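Local coordinates for protein sniffer CG10964-PA (Drosophila melanogaster, PDB 1SNY) that probably reduces carbonyl compounds with NADPH, as a Rossmann-fold member of the short-chain dehydrogenase/reductase family, at residues I168-G180 with Y189-L203. Numbering follows the deposited sequence.
Sequences IINMSSILGSIQG and YRTSKSALNAATKSL. With NAP (NADP nicotinamide-adenine-dinucleotide phosphate), chain B.
K193 reaches from helix 189-203 to the end of strand 168-171, where K193 NZ donates to M171 O (2.9 Å) and to O3D of the nicotinamide ribose of NADP. A lysine suits the place: its chain is long enough to carry the ammonium past S173 to both acceptors. One turn earlier, Y189 OH, at the ring edge, meets O2D of the same ribose (2.7 Å), completing the YxxxK motif of the family. Packing is tightest where G176 CA lies 3.9 Å from K193 CB; a side chain there would collide with K193. S194, whose side chain is small enough for this approach, donates from OG to G176 O (2.7 Å), while chi1 of -171° carries S172 OG to N197 OD1. The N170 amide serves two sides, ND2 giving T200 OG1 a nearly straight bond in its plane and OD1 taking N108; the T200 hydroxyl also pairs with S216. The looser side lies at partly exposed L175, whose branched end brings CD1 obliquely to Y189 and whose carbonyl takes a water and, on a lone pair, R190 NH1 (3.0 Å). A leucine in place of R190 would probably leave L175 O without its protein donor. Strand 167-171 runs between strands 105-108 and 213-217; helix 189-203 packs nearly antiparallel to strand 168-171 (166°), and helix 124-155 borders L196 while the second subunit covers S194 and A198.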
loop_
_atom_site.group_PDB
_atom_site.type_symbol
_atom_site.label_atom_id
_atom_site.label_comp_id
_atom_site.label_asym_id
_atom_site.label_seq_id
_atom_site.Cartn_x
_atom_site.Cartn_y
_atom_site.Cartn_z
ATOM N N ILE A 168 -11.120 3.224 -15.543
ATOM C CA ILE A 168 -11.286 2.902 -14.138
ATOM C C ILE A 168 -10.736 4.107 -13.393
ATOM O O ILE A 168 -9.562 4.450 -13.552
ATOM C CB ILE A 168 -10.458 1.675 -13.712
ATOM C CG1 ILE A 168 -10.954 0.431 -14.446
ATOM C CG2 ILE A 168 -10.531 1.507 -12.196
ATOM C CD1 ILE A 168 -10.013 -0.765 -14.324
ATOM N N ILE A 169 -11.575 4.760 -12.602
ATOM C CA ILE A 169 -11.113 5.906 -11.836
ATOM C C ILE A 169 -11.096 5.484 -10.378
ATOM O O ILE A 169 -12.140 5.162 -9.801
ATOM C CB ILE A 169 -12.051 7.123 -11.958
ATOM C CG1 ILE A 169 -12.355 7.430 -13.429
ATOM C CG2 ILE A 169 -11.389 8.338 -11.283
ATOM C CD1 ILE A 169 -11.177 7.934 -14.220
ATOM N N ASN A 170 -9.910 5.459 -9.785
ATOM C CA ASN A 170 -9.797 5.083 -8.383
ATOM C C ASN A 170 -9.710 6.321 -7.521
ATOM O O ASN A 170 -8.764 7.102 -7.633
ATOM C CB ASN A 170 -8.554 4.230 -8.136
ATOM C CG ASN A 170 -8.652 2.864 -8.784
ATOM O OD1 ASN A 170 -9.701 2.219 -8.731
ATOM N ND2 ASN A 170 -7.564 2.417 -9.393
HETATM N N MSE A 171 -10.698 6.508 -6.663
HETATM C CA MSE A 171 -10.675 7.667 -5.796
HETATM C C MSE A 171 -9.582 7.448 -4.769
HETATM O O MSE A 171 -9.689 6.568 -3.920
HETATM C CB MSE A 171 -12.024 7.863 -5.104
HETATM C CG MSE A 171 -12.193 9.260 -4.530
HETATM SE SE MSE A 171 -12.339 10.670 -5.865
HETATM C CE MSE A 171 -11.300 9.987 -7.340
ATOM N N SER A 172 -8.514 8.233 -4.870
ATOM C CA SER A 172 -7.391 8.105 -3.946
ATOM C C SER A 172 -7.371 9.300 -3.000
ATOM O O SER A 172 -8.405 9.883 -2.730
ATOM C CB SER A 172 -6.079 8.013 -4.737
ATOM O OG SER A 172 -4.987 7.677 -3.891
ATOM N N SER A 173 -6.196 9.667 -2.500
ATOM C CA SER A 173 -6.070 10.801 -1.582
ATOM C C SER A 173 -4.654 11.361 -1.594
ATOM O O SER A 173 -3.704 10.615 -1.800
ATOM C CB SER A 173 -6.412 10.379 -0.154
ATOM O OG SER A 173 -5.970 11.366 0.769
ATOM N N ILE A 174 -4.512 12.668 -1.365
ATOM C CA ILE A 174 -3.184 13.282 -1.360
ATOM C C ILE A 174 -2.369 12.704 -0.205
ATOM O O ILE A 174 -1.138 12.724 -0.227
ATOM C CB ILE A 174 -3.266 14.827 -1.218
ATOM C CG1 ILE A 174 -1.891 15.456 -1.459
ATOM C CG2 ILE A 174 -3.741 15.201 0.172
ATOM C CD1 ILE A 174 -1.384 15.353 -2.885
ATOM N N LEU A 175 -3.062 12.180 0.803
ATOM C CA LEU A 175 -2.386 11.580 1.952
ATOM C C LEU A 175 -1.696 10.300 1.499
ATOM O O LEU A 175 -0.870 9.734 2.218
ATOM C CB LEU A 175 -3.382 11.271 3.070
ATOM C CG LEU A 175 -4.150 12.457 3.664
ATOM C CD1 LEU A 175 -5.062 11.976 4.774
ATOM C CD2 LEU A 175 -3.172 13.483 4.203
ATOM N N GLY A 176 -2.053 9.845 0.303
ATOM C CA GLY A 176 -1.440 8.658 -0.255
ATOM C C GLY A 176 -0.164 9.044 -0.979
ATOM O O GLY A 176 0.566 8.190 -1.467
ATOM N N SER A 177 0.097 10.346 -1.058
ATOM C CA SER A 177 1.307 10.830 -1.718
ATOM C C SER A 177 2.460 10.696 -0.736
ATOM O O SER A 177 2.571 11.481 0.203
ATOM C CB SER A 177 1.153 12.299 -2.118
ATOM O OG SER A 177 2.382 12.802 -2.598
ATOM N N ILE A 178 3.321 9.708 -0.949
ATOM C CA ILE A 178 4.435 9.487 -0.039
ATOM C C ILE A 178 5.411 10.658 -0.081
ATOM O O ILE A 178 5.847 11.154 0.962
ATOM C CB ILE A 178 5.170 8.176 -0.368
ATOM C CG1 ILE A 178 4.179 7.003 -0.330
ATOM C CG2 ILE A 178 6.279 7.928 0.659
ATOM C CD1 ILE A 178 4.785 5.658 -0.716
ATOM N N GLN A 179 5.742 11.111 -1.285
ATOM C CA GLN A 179 6.660 12.232 -1.417
ATOM C C GLN A 179 6.150 13.457 -0.663
ATOM O O GLN A 179 6.942 14.212 -0.094
ATOM C CB GLN A 179 6.870 12.593 -2.888
ATOM C CG GLN A 179 7.793 13.804 -3.075
ATOM C CD GLN A 179 8.065 14.125 -4.529
ATOM O OE1 GLN A 179 8.719 13.359 -5.238
ATOM N NE2 GLN A 179 7.560 15.266 -4.986
ATOM N N GLY A 180 4.832 13.655 -0.654
ATOM C CA GLY A 180 4.263 14.808 0.017
ATOM C C GLY A 180 3.884 14.641 1.478
ATOM O O GLY A 180 3.387 15.578 2.107
ATOM N N TYR A 189 -4.914 4.535 6.709
ATOM C CA TYR A 189 -5.360 5.302 5.561
ATOM C C TYR A 189 -4.263 5.517 4.524
ATOM O O TYR A 189 -4.451 5.195 3.351
ATOM C CB TYR A 189 -5.935 6.646 6.011
ATOM C CG TYR A 189 -6.753 7.324 4.934
ATOM C CD1 TYR A 189 -7.973 6.779 4.509
ATOM C CD2 TYR A 189 -6.302 8.490 4.321
ATOM C CE1 TYR A 189 -8.722 7.382 3.502
ATOM C CE2 TYR A 189 -7.043 9.105 3.309
ATOM C CZ TYR A 189 -8.251 8.548 2.907
ATOM O OH TYR A 189 -8.980 9.159 1.916
ATOM N N ARG A 190 -3.114 6.033 4.954
ATOM C CA ARG A 190 -2.020 6.281 4.014
ATOM C C ARG A 190 -1.554 5.024 3.294
ATOM O O ARG A 190 -1.398 5.022 2.072
ATOM C CB ARG A 190 -0.824 6.912 4.721
ATOM C CG ARG A 190 -1.030 8.345 5.199
ATOM C CD ARG A 190 0.289 8.888 5.737
ATOM N NE ARG A 190 0.165 10.171 6.424
ATOM C CZ ARG A 190 0.061 11.345 5.812
ATOM N NH1 ARG A 190 0.058 11.413 4.487
ATOM N NH2 ARG A 190 -0.019 12.459 6.534
ATOM N N THR A 191 -1.324 3.947 4.037
ATOM C CA THR A 191 -0.867 2.735 3.380
ATOM C C THR A 191 -1.868 2.228 2.352
ATOM O O THR A 191 -1.480 1.736 1.289
ATOM C CB THR A 191 -0.571 1.594 4.389
ATOM O OG1 THR A 191 -1.742 1.318 5.169
ATOM C CG2 THR A 191 0.579 1.978 5.303
ATOM N N SER A 192 -3.161 2.325 2.664
ATOM C CA SER A 192 -4.174 1.840 1.744
ATOM C C SER A 192 -4.297 2.661 0.481
ATOM O O SER A 192 -4.560 2.118 -0.581
ATOM C CB SER A 192 -5.558 1.765 2.424
ATOM O OG SER A 192 -6.131 3.055 2.632
ATOM N N LYS A 193 -4.113 3.973 0.590
ATOM C CA LYS A 193 -4.223 4.827 -0.591
ATOM C C LYS A 193 -2.940 4.769 -1.423
ATOM O O LYS A 193 -3.000 4.847 -2.644
ATOM C CB LYS A 193 -4.567 6.267 -0.175
ATOM C CG LYS A 193 -5.959 6.421 0.439
ATOM C CD LYS A 193 -7.071 5.968 -0.519
ATOM C CE LYS A 193 -8.422 6.547 -0.099
ATOM N NZ LYS A 193 -9.513 6.197 -1.054
ATOM N N SER A 194 -1.779 4.636 -0.778
ATOM C CA SER A 194 -0.543 4.502 -1.548
ATOM C C SER A 194 -0.601 3.147 -2.237
ATOM O O SER A 194 -0.108 2.983 -3.346
ATOM C CB SER A 194 0.713 4.585 -0.656
ATOM O OG SER A 194 0.866 5.884 -0.135
ATOM N N ALA A 195 -1.213 2.160 -1.580
ATOM C CA ALA A 195 -1.338 0.844 -2.189
ATOM C C ALA A 195 -2.298 0.912 -3.381
ATOM O O ALA A 195 -2.066 0.272 -4.403
ATOM C CB ALA A 195 -1.852 -0.183 -1.151
ATOM N N LEU A 196 -3.388 1.666 -3.237
ATOM C CA LEU A 196 -4.361 1.822 -4.319
ATOM C C LEU A 196 -3.650 2.458 -5.510
ATOM O O LEU A 196 -3.859 2.065 -6.647
ATOM C CB LEU A 196 -5.515 2.722 -3.878
ATOM C CG LEU A 196 -6.615 3.007 -4.904
ATOM C CD1 LEU A 196 -7.303 1.702 -5.300
ATOM C CD2 LEU A 196 -7.603 4.009 -4.322
ATOM N N ASN A 197 -2.797 3.441 -5.237
ATOM C CA ASN A 197 -2.059 4.097 -6.317
ATOM C C ASN A 197 -1.182 3.116 -7.091
ATOM O O ASN A 197 -1.139 3.159 -8.322
ATOM C CB ASN A 197 -1.196 5.232 -5.767
ATOM C CG ASN A 197 -2.014 6.460 -5.402
ATOM O OD1 ASN A 197 -3.191 6.567 -5.759
ATOM N ND2 ASN A 197 -1.390 7.398 -4.694
ATOM N N ALA A 198 -0.471 2.246 -6.381
ATOM C CA ALA A 198 0.381 1.256 -7.032
ATOM C C ALA A 198 -0.491 0.338 -7.901
ATOM O O ALA A 198 -0.076 -0.118 -8.966
ATOM C CB ALA A 198 1.161 0.444 -5.970
ATOM N N ALA A 199 -1.706 0.056 -7.443
ATOM C CA ALA A 199 -2.620 -0.779 -8.218
ATOM C C ALA A 199 -3.053 -0.015 -9.476
ATOM O O ALA A 199 -3.173 -0.573 -10.567
ATOM C CB ALA A 199 -3.845 -1.134 -7.366
ATOM N N THR A 200 -3.292 1.277 -9.315
ATOM C CA THR A 200 -3.683 2.105 -10.449
ATOM C C THR A 200 -2.611 2.054 -11.542
ATOM O O THR A 200 -2.924 1.922 -12.729
ATOM C CB THR A 200 -3.882 3.565 -10.017
ATOM O OG1 THR A 200 -5.075 3.675 -9.229
ATOM C CG2 THR A 200 -3.981 4.473 -11.242
ATOM N N LYS A 201 -1.347 2.159 -11.138
ATOM C CA LYS A 201 -0.247 2.134 -12.109
ATOM C C LYS A 201 -0.189 0.777 -12.801
ATOM O O LYS A 201 -0.118 0.710 -14.023
ATOM C CB LYS A 201 1.092 2.444 -11.419
ATOM C CG LYS A 201 2.264 2.637 -12.384
ATOM C CD LYS A 201 2.019 3.822 -13.315
ATOM C CE LYS A 201 3.245 4.158 -14.169
ATOM N NZ LYS A 201 4.349 4.766 -13.368
ATOM N N SER A 202 -0.241 -0.315 -12.041
ATOM C CA SER A 202 -0.201 -1.632 -12.677
ATOM C C SER A 202 -1.391 -1.860 -13.598
ATOM O O SER A 202 -1.242 -2.420 -14.685
ATOM C CB SER A 202 -0.135 -2.759 -11.637
ATOM O OG SER A 202 1.207 -3.024 -11.274
ATOM N N LEU A 203 -2.575 -1.436 -13.173
ATOM C CA LEU A 203 -3.741 -1.611 -14.027
ATOM C C LEU A 203 -3.548 -0.851 -15.348
ATOM O O LEU A 203 -3.906 -1.361 -16.407
ATOM C CB LEU A 203 -5.010 -1.126 -13.321
ATOM C CG LEU A 203 -5.593 -2.019 -12.217
ATOM C CD1 LEU A 203 -6.602 -1.231 -11.406
ATOM C CD2 LEU A 203 -6.247 -3.258 -12.845
HETATM P PA NAP B . -17.786 9.167 3.309
HETATM O O1A NAP B . -17.455 8.504 4.507
HETATM O O2A NAP B . -18.727 10.347 3.187
HETATM O O5B NAP B . -18.335 8.108 2.244
HETATM C C5B NAP B . -17.687 6.815 2.122
HETATM C C4B NAP B . -18.686 6.065 1.185
HETATM O O4B NAP B . -18.109 4.695 0.967
HETATM C C3B NAP B . -20.088 5.772 1.805
HETATM O O3B NAP B . -21.039 5.849 0.731
HETATM C C2B NAP B . -19.917 4.384 2.385
HETATM O O2B NAP B . -21.106 3.645 2.633
HETATM C C1B NAP B . -19.028 3.693 1.327
HETATM N N9A NAP B . -18.427 2.507 1.915
HETATM C C8A NAP B . -17.526 2.335 2.948
HETATM N N7A NAP B . -17.227 1.065 3.198
HETATM C C5A NAP B . -17.984 0.372 2.267
HETATM C C6A NAP B . -18.096 -1.012 2.040
HETATM N N6A NAP B . -17.464 -2.008 2.712
HETATM N N1A NAP B . -18.956 -1.420 1.004
HETATM C C2A NAP B . -19.668 -0.483 0.237
HETATM N N3A NAP B . -19.579 0.886 0.444
HETATM C C4A NAP B . -18.724 1.263 1.469
HETATM O O3 NAP B . -16.454 9.659 2.616
HETATM P PN NAP B . -16.157 10.484 1.307
HETATM O O1N NAP B . -15.494 11.755 1.642
HETATM O O2N NAP B . -17.444 10.574 0.565
HETATM O O5D NAP B . -15.089 9.568 0.579
HETATM C C5D NAP B . -15.244 9.246 -0.846
HETATM C C4D NAP B . -13.904 8.761 -1.368
HETATM O O4D NAP B . -12.995 9.885 -1.498
HETATM C C3D NAP B . -13.150 7.733 -0.463
HETATM O O3D NAP B . -12.532 6.699 -1.267
HETATM C C2D NAP B . -12.153 8.611 0.278
HETATM O O2D NAP B . -11.050 7.899 0.794
HETATM C C1D NAP B . -11.761 9.589 -0.763
HETATM N N1N NAP B . -11.299 10.920 -0.310
HETATM C C2N NAP B . -12.083 11.855 0.440
HETATM C C3N NAP B . -11.479 13.075 0.784
HETATM C C7N NAP B . -12.273 14.116 1.585
HETATM O O7N NAP B . -11.693 15.152 1.850
HETATM N N7N NAP B . -13.504 13.889 1.957
HETATM C C4N NAP B . -10.099 13.387 0.392
HETATM C C5N NAP B . -9.376 12.420 -0.349
HETATM C C6N NAP B . -9.961 11.179 -0.709
HETATM P P2B NAP B . -21.900 3.675 4.069
HETATM O O1X NAP B . -22.718 4.969 4.064
HETATM O O2X NAP B . -22.729 2.438 3.960
HETATM O O3X NAP B . -20.850 3.677 5.171
HETATM O O HOH W 1 -8.565 11.726 2.760
HETATM O O HOH W 2 1.288 7.864 1.956
HETATM O O HOH W 3 1.292 6.978 -3.815
#